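Side-chain contacts in xylose isomerase-like TIM barrel (Anabaena variabilis ATCC 29413, PDB 2QW5), which probably acts as a zinc-dependent sugar or sugar-phosphate isomerase or epimerase and binds a zinc ion and D-xylose in its TIM barrel: residues Val34-Lys39 and Asn313-Ala318; Val157-Ala162 and Ile200-Gly205. One frame throughout, in Å; residues are numbered along the deposited sequence.

Contact 1: Val34-Lys39 and Asn313-Ala318; sequences VAHIKK and NAYDIA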
loop_
_atom_site.group_PDB
_atom_site.type_symbol
_atom_site.label_atom_id
_atom_site.label_comp_id
_atom_site.label_asym_id
_atom_site.label_seq_id
_atom_site.Cartn_x
_atom_site.Cartn_y
_atom_site.Cartn_z
ATOM N N VAL A 34 -10.953 -25.544 -25.284
ATOM C CA VAL A 34 -10.935 -26.239 -26.578
ATOM C C VAL A 34 -11.438 -25.351 -27.714
ATOM O O VAL A 34 -10.820 -25.319 -28.768
ATOM C CB VAL A 34 -11.629 -27.613 -26.502
ATOM C CG1 VAL A 34 -11.824 -28.232 -27.904
ATOM C CG2 VAL A 34 -10.827 -28.549 -25.537
ATOM N N ALA A 35 -12.515 -24.593 -27.477
ATOM C CA ALA A 35 -13.055 -23.666 -28.489
ATOM C C ALA A 35 -12.063 -22.550 -28.845
ATOM O O ALA A 35 -11.964 -22.179 -30.004
ATOM C CB ALA A 35 -14.403 -23.083 -28.044
ATOM N N HIS A 36 -11.303 -22.044 -27.860
ATOM C CA HIS A 36 -10.250 -21.040 -28.129
ATOM C C HIS A 36 -9.150 -21.645 -28.987
ATOM O O HIS A 36 -8.745 -21.056 -29.985
ATOM C CB HIS A 36 -9.583 -20.508 -26.842
ATOM C CG HIS A 36 -10.446 -19.593 -26.019
ATOM N ND1 HIS A 36 -11.359 -18.725 -26.576
ATOM C CD2 HIS A 36 -10.452 -19.338 -24.691
ATOM C CE1 HIS A 36 -11.951 -18.037 -25.613
ATOM N NE2 HIS A 36 -11.402 -18.376 -24.462
ATOM N N ILE A 37 -8.676 -22.827 -28.591
ATOM C CA ILE A 37 -7.605 -23.535 -29.322
ATOM C C ILE A 37 -7.999 -23.793 -30.778
ATOM O O ILE A 37 -7.198 -23.549 -31.666
ATOM C CB ILE A 37 -7.211 -24.868 -28.651
ATOM C CG1 ILE A 37 -6.457 -24.624 -27.340
ATOM C CG2 ILE A 37 -6.318 -25.724 -29.588
ATOM C CD1 ILE A 37 -6.173 -25.865 -26.534
ATOM N N LYS A 38 -9.230 -24.260 -31.012
ATOM C CA LYS A 38 -9.688 -24.530 -32.381
ATOM C C LYS A 38 -9.770 -23.277 -33.251
ATOM O O LYS A 38 -9.413 -23.318 -34.444
ATOM C CB LYS A 38 -11.020 -25.290 -32.383
ATOM C CG LYS A 38 -10.844 -26.725 -31.931
ATOM C CD LYS A 38 -12.099 -27.555 -32.013
ATOM C CE LYS A 38 -11.724 -29.024 -31.779
ATOM N NZ LYS A 38 -12.862 -29.998 -31.819
ATOM N N LYS A 39 -10.200 -22.166 -32.656
ATOM C CA LYS A 39 -10.262 -20.888 -33.358
ATOM C C LYS A 39 -8.857 -20.443 -33.694
ATOM O O LYS A 39 -8.566 -20.041 -34.813
ATOM C CB LYS A 39 -10.951 -19.833 -32.490
ATOM C CG LYS A 39 -11.287 -18.492 -33.239
ATOM C CD LYS A 39 -12.407 -18.646 -34.298
ATOM C CE LYS A 39 -13.195 -17.337 -34.634
ATOM N NZ LYS A 39 -12.444 -16.225 -35.318
ATOM N N ASN A 313 -11.088 -7.433 -30.880
ATOM C CA ASN A 313 -11.335 -8.547 -29.970
ATOM C C ASN A 313 -10.059 -9.383 -29.831
ATOM O O ASN A 313 -9.076 -9.150 -30.543
ATOM C CB ASN A 313 -12.609 -9.346 -30.330
ATOM C CG ASN A 313 -12.486 -10.265 -31.534
ATOM O OD1 ASN A 313 -11.442 -10.813 -31.855
ATOM N ND2 ASN A 313 -13.622 -10.482 -32.176
ATOM N N ALA A 314 -10.104 -10.337 -28.912
ATOM C CA ALA A 314 -8.969 -11.224 -28.623
ATOM C C ALA A 314 -8.443 -11.975 -29.852
ATOM O O ALA A 314 -7.240 -12.111 -30.043
ATOM C CB ALA A 314 -9.362 -12.226 -27.496
ATOM N N TYR A 315 -9.361 -12.423 -30.719
ATOM C CA TYR A 315 -9.006 -13.166 -31.923
ATOM C C TYR A 315 -8.430 -12.298 -33.017
ATOM O O TYR A 315 -7.518 -12.723 -33.720
ATOM C CB TYR A 315 -10.213 -13.969 -32.437
ATOM C CG TYR A 315 -10.711 -15.019 -31.478
ATOM C CD1 TYR A 315 -9.829 -15.842 -30.774
ATOM C CD2 TYR A 315 -12.067 -15.286 -31.364
ATOM C CE1 TYR A 315 -10.269 -16.806 -29.912
ATOM C CE2 TYR A 315 -12.539 -16.277 -30.495
ATOM C CZ TYR A 315 -11.630 -17.040 -29.785
ATOM O OH TYR A 315 -12.048 -18.019 -28.942
ATOM N N ASP A 316 -8.954 -11.079 -33.148
ATOM C CA ASP A 316 -8.405 -10.084 -34.066
ATOM C C ASP A 316 -6.918 -9.865 -33.763
ATOM O O ASP A 316 -6.089 -9.940 -34.658
ATOM C CB ASP A 316 -9.143 -8.735 -33.959
ATOM C CG ASP A 316 -10.634 -8.844 -34.281
ATOM O OD1 ASP A 316 -11.037 -9.683 -35.120
ATOM O OD2 ASP A 316 -11.412 -8.078 -33.681
ATOM N N ILE A 317 -6.603 -9.610 -32.495
ATOM C CA ILE A 317 -5.213 -9.366 -32.084
ATOM C C ILE A 317 -4.330 -10.613 -32.319
ATOM O O ILE A 317 -3.216 -10.479 -32.838
ATOM C CB ILE A 317 -5.143 -8.839 -30.632
ATOM C CG1 ILE A 317 -5.858 -7.472 -30.521
ATOM C CG2 ILE A 317 -3.694 -8.691 -30.116
ATOM C CD1 ILE A 317 -5.331 -6.365 -31.436
ATOM N N ALA A 318 -4.848 -11.791 -31.958
ATOM C CA ALA A 318 -4.129 -13.079 -32.141
ATOM C C ALA A 318 -3.767 -13.331 -33.608
ATOM O O ALA A 318 -2.639 -13.722 -33.936
ATOM C CB ALA A 318 -4.965 -14.250 -31.590
#
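The seam where a TIM barrel closes on itself is bridged here by one tyrosine, as Tyr315 on the helix 314-332 that follows the last barrel strand meets His36 and Lys39 on helix 27-42, which follows the first. The two short helical segments run at 38° to each other with axes 11.8 Å apart, a wide spacing that the tyrosine ring spans. Its hydroxyl reaches the edge of the imidazole in the ring plane, and OH of Tyr315 lies 2.6 Å from ND1 of His36 in a nearly straight hydrogen bond in which either group may donate. The rings themselves meet rim to rim with planes at 69°, so the bond joins them without stacking; the imidazole stacks instead on Phe18. Lys39 roofs one face of the phenol. With CG anti to the backbone N (chi1 -170°), its chain sets CG over the ring centre, and the bends at chi2 and chi4 bring CE and NZ back beside CD2 of Tyr315. At the start of helix 314-332, Asn313 and Asp316 form a capping box: N of Asp316 donates to OD1 of Asn313 at 2.8 Å, and N of Asn313 returns a bond to OD2 of Asp316 at 2.9 Å. Over the tyrosine, the CH-pi contact is almost perfectly centred, CG of Lys39 standing 3.6 Å from the centroid of the Tyr315 ring.

Contact 2: Val157-Ala162 and Ile200-Gly205; sequences VRYANA and IEFLKG
Phe202 reaches from helix 196-203 to Tyr159 and Ala162 on helix 148-176, an example of neighbouring outer helices of a TIM barrel in which one phenylalanine carries most of the contact between these segments. Its CG stands anti to the backbone N (chi1 173°), which carries the phenyl group across the gap edge first. CD1 of Phe202 touches CD1 of Tyr159 at 3.7 Å, and the CB of Tyr159 lies in the phenyl plane at the same rim. The two rings are inclined at 62° with centroids 5.8 Å apart, an oblique pairing. The tyrosine has the other common helical torsion, CG anti to its carbonyl carbon (chi1 -66°), which sets its CB and CD1 flank against CD1 of Phe202, while O of Tyr159 lies 3.5 Å from the neighbouring CE1 of Phe202. The same CE1 is met by CB of Ala162 at 4.0 Å. No hydrogen bond links the segments, and an alanine in place of Phe202 would probably leave Tyr159 and Ala162 without their apolar partner and open a gap between the helices. On the barrel side, Phe202 and Leu203 both rest on Ile182 of strand 179-182, while Leu203 continues to strand 211-216 and Ile200 packs against helix 227-240.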
loop_
_atom_site.group_PDB
_atom_site.type_symbol
_atom_site.label_atom_id
_atom_site.label_comp_id
_atom_site.label_asym_id
_atom_site.label_seq_id
_atom_site.Cartn_x
_atom_site.Cartn_y
_atom_site.Cartn_z
ATOM N N VAL A 157 23.012 -13.381 -2.463
ATOM C CA VAL A 157 22.745 -14.431 -1.470
ATOM C C VAL A 157 21.591 -15.322 -1.959
ATOM O O VAL A 157 21.675 -16.539 -1.862
ATOM C CB VAL A 157 22.449 -13.862 -0.063
ATOM C CG1 VAL A 157 22.205 -15.002 0.962
ATOM C CG2 VAL A 157 23.552 -12.946 0.385
ATOM N N ARG A 158 20.550 -14.704 -2.536
ATOM C CA ARG A 158 19.395 -15.430 -3.059
ATOM C C ARG A 158 19.805 -16.324 -4.219
ATOM O O ARG A 158 19.443 -17.514 -4.252
ATOM C CB ARG A 158 18.298 -14.449 -3.517
ATOM C CG ARG A 158 17.798 -13.487 -2.419
ATOM C CD ARG A 158 16.924 -14.158 -1.349
ATOM N NE ARG A 158 15.642 -14.540 -1.948
ATOM C CZ ARG A 158 14.597 -13.732 -2.152
ATOM N NH1 ARG A 158 14.598 -12.462 -1.751
ATOM N NH2 ARG A 158 13.515 -14.216 -2.756
ATOM N N TYR A 159 20.607 -15.787 -5.140
ATOM C CA TYR A 159 21.104 -16.587 -6.266
ATOM C C TYR A 159 21.973 -17.768 -5.781
ATOM O O TYR A 159 21.801 -18.873 -6.259
ATOM C CB TYR A 159 21.836 -15.727 -7.299
ATOM C CG TYR A 159 20.948 -14.720 -8.028
ATOM C CD1 TYR A 159 19.676 -15.068 -8.501
ATOM C CD2 TYR A 159 21.415 -13.444 -8.311
ATOM C CE1 TYR A 159 18.868 -14.116 -9.183
ATOM C CE2 TYR A 159 20.622 -12.485 -8.986
ATOM C CZ TYR A 159 19.362 -12.835 -9.432
ATOM O OH TYR A 159 18.623 -11.885 -10.095
ATOM N N ALA A 160 22.867 -17.538 -4.809
ATOM C CA ALA A 160 23.684 -18.634 -4.210
ATOM C C ALA A 160 22.815 -19.731 -3.560
ATOM O O ALA A 160 23.089 -20.938 -3.732
ATOM C CB ALA A 160 24.698 -18.095 -3.227
ATOM N N ASN A 161 21.756 -19.324 -2.870
ATOM C CA ASN A 161 20.799 -20.269 -2.262
ATOM C C ASN A 161 20.087 -21.114 -3.310
ATOM O O ASN A 161 19.856 -22.293 -3.088
ATOM C CB ASN A 161 19.680 -19.555 -1.486
ATOM C CG ASN A 161 20.166 -18.807 -0.261
ATOM O OD1 ASN A 161 21.238 -19.086 0.265
ATOM N ND2 ASN A 161 19.342 -17.850 0.216
ATOM N N ALA A 162 19.725 -20.495 -4.436
ATOM C CA ALA A 162 18.906 -21.167 -5.461
ATOM C C ALA A 162 19.689 -22.082 -6.413
ATOM O O ALA A 162 19.119 -23.045 -6.942
ATOM C CB ALA A 162 18.076 -20.130 -6.243
ATOM N N ILE A 200 22.703 -15.264 -17.093
ATOM C CA ILE A 200 23.887 -15.965 -17.563
ATOM C C ILE A 200 24.828 -16.166 -16.380
ATOM O O ILE A 200 25.347 -17.280 -16.191
ATOM C CB ILE A 200 24.567 -15.277 -18.745
ATOM C CG1 ILE A 200 23.799 -15.584 -20.045
ATOM C CG2 ILE A 200 26.006 -15.784 -18.929
ATOM C CD1 ILE A 200 24.230 -14.782 -21.235
ATOM N N GLU A 201 25.004 -15.128 -15.571
ATOM C CA GLU A 201 25.818 -15.217 -14.338
ATOM C C GLU A 201 25.279 -16.270 -13.335
ATOM O O GLU A 201 26.051 -17.033 -12.748
ATOM C CB GLU A 201 25.909 -13.840 -13.684
ATOM C CG GLU A 201 26.863 -13.757 -12.453
ATOM C CD GLU A 201 27.107 -12.308 -11.940
ATOM O OE1 GLU A 201 26.636 -11.302 -12.563
ATOM O OE2 GLU A 201 27.786 -12.189 -10.891
ATOM N N PHE A 202 23.954 -16.313 -13.164
ATOM C CA PHE A 202 23.294 -17.294 -12.301
ATOM C C PHE A 202 23.590 -18.707 -12.775
ATOM O O PHE A 202 23.970 -19.584 -11.957
ATOM C CB PHE A 202 21.764 -17.076 -12.257
ATOM C CG PHE A 202 21.010 -18.165 -11.512
ATOM C CD1 PHE A 202 20.969 -18.171 -10.130
ATOM C CD2 PHE A 202 20.378 -19.195 -12.196
ATOM C CE1 PHE A 202 20.300 -19.182 -9.427
ATOM C CE2 PHE A 202 19.697 -20.235 -11.494
ATOM C CZ PHE A 202 19.652 -20.208 -10.110
ATOM N N LEU A 203 23.394 -18.929 -14.074
ATOM C CA LEU A 203 23.622 -20.241 -14.692
ATOM C C LEU A 203 25.048 -20.776 -14.610
ATOM O O LEU A 203 25.214 -21.986 -14.702
ATOM C CB LEU A 203 23.118 -20.290 -16.118
ATOM C CG LEU A 203 21.588 -20.193 -16.271
ATOM C CD1 LEU A 203 21.269 -19.938 -17.705
ATOM C CD2 LEU A 203 20.816 -21.416 -15.786
ATOM N N LYS A 204 26.048 -19.905 -14.418
ATOM C CA LYS A 204 27.444 -20.349 -14.272
ATOM C C LYS A 204 27.576 -21.298 -13.069
ATOM O O LYS A 204 28.477 -22.139 -13.049
ATOM C CB LYS A 204 28.415 -19.151 -14.150
ATOM C CG LYS A 204 28.483 -18.187 -15.375
ATOM C CD LYS A 204 29.321 -18.717 -16.548
ATOM C CE LYS A 204 29.248 -17.852 -17.837
ATOM N NZ LYS A 204 29.562 -16.422 -17.769
ATOM N N GLY A 205 26.699 -21.147 -12.068
ATOM C CA GLY A 205 26.661 -22.027 -10.889
ATOM C C GLY A 205 25.689 -23.209 -10.916
ATOM O O GLY A 205 25.481 -23.857 -9.886
#

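Overall arrangement
From the N terminus, the chain lays down strand 11-14 and then helix 27-42, the first half of contact 1, which waits 273 residues for its partner. Within that span the chain builds the other seven strands. Contact 2 opens and closes there: helix 148-176 leads into strand 179-182, and helix 196-203 follows, with 37 residues between the segments. The smaller loop thus nests within the larger without crossing it. Contact 2 joins successive helices midway round the barrel, whereas contact 1 brings the C-terminal helix 314-332 back to the first. Their centres are 39 Å apart, on opposite sides of the chain's centre.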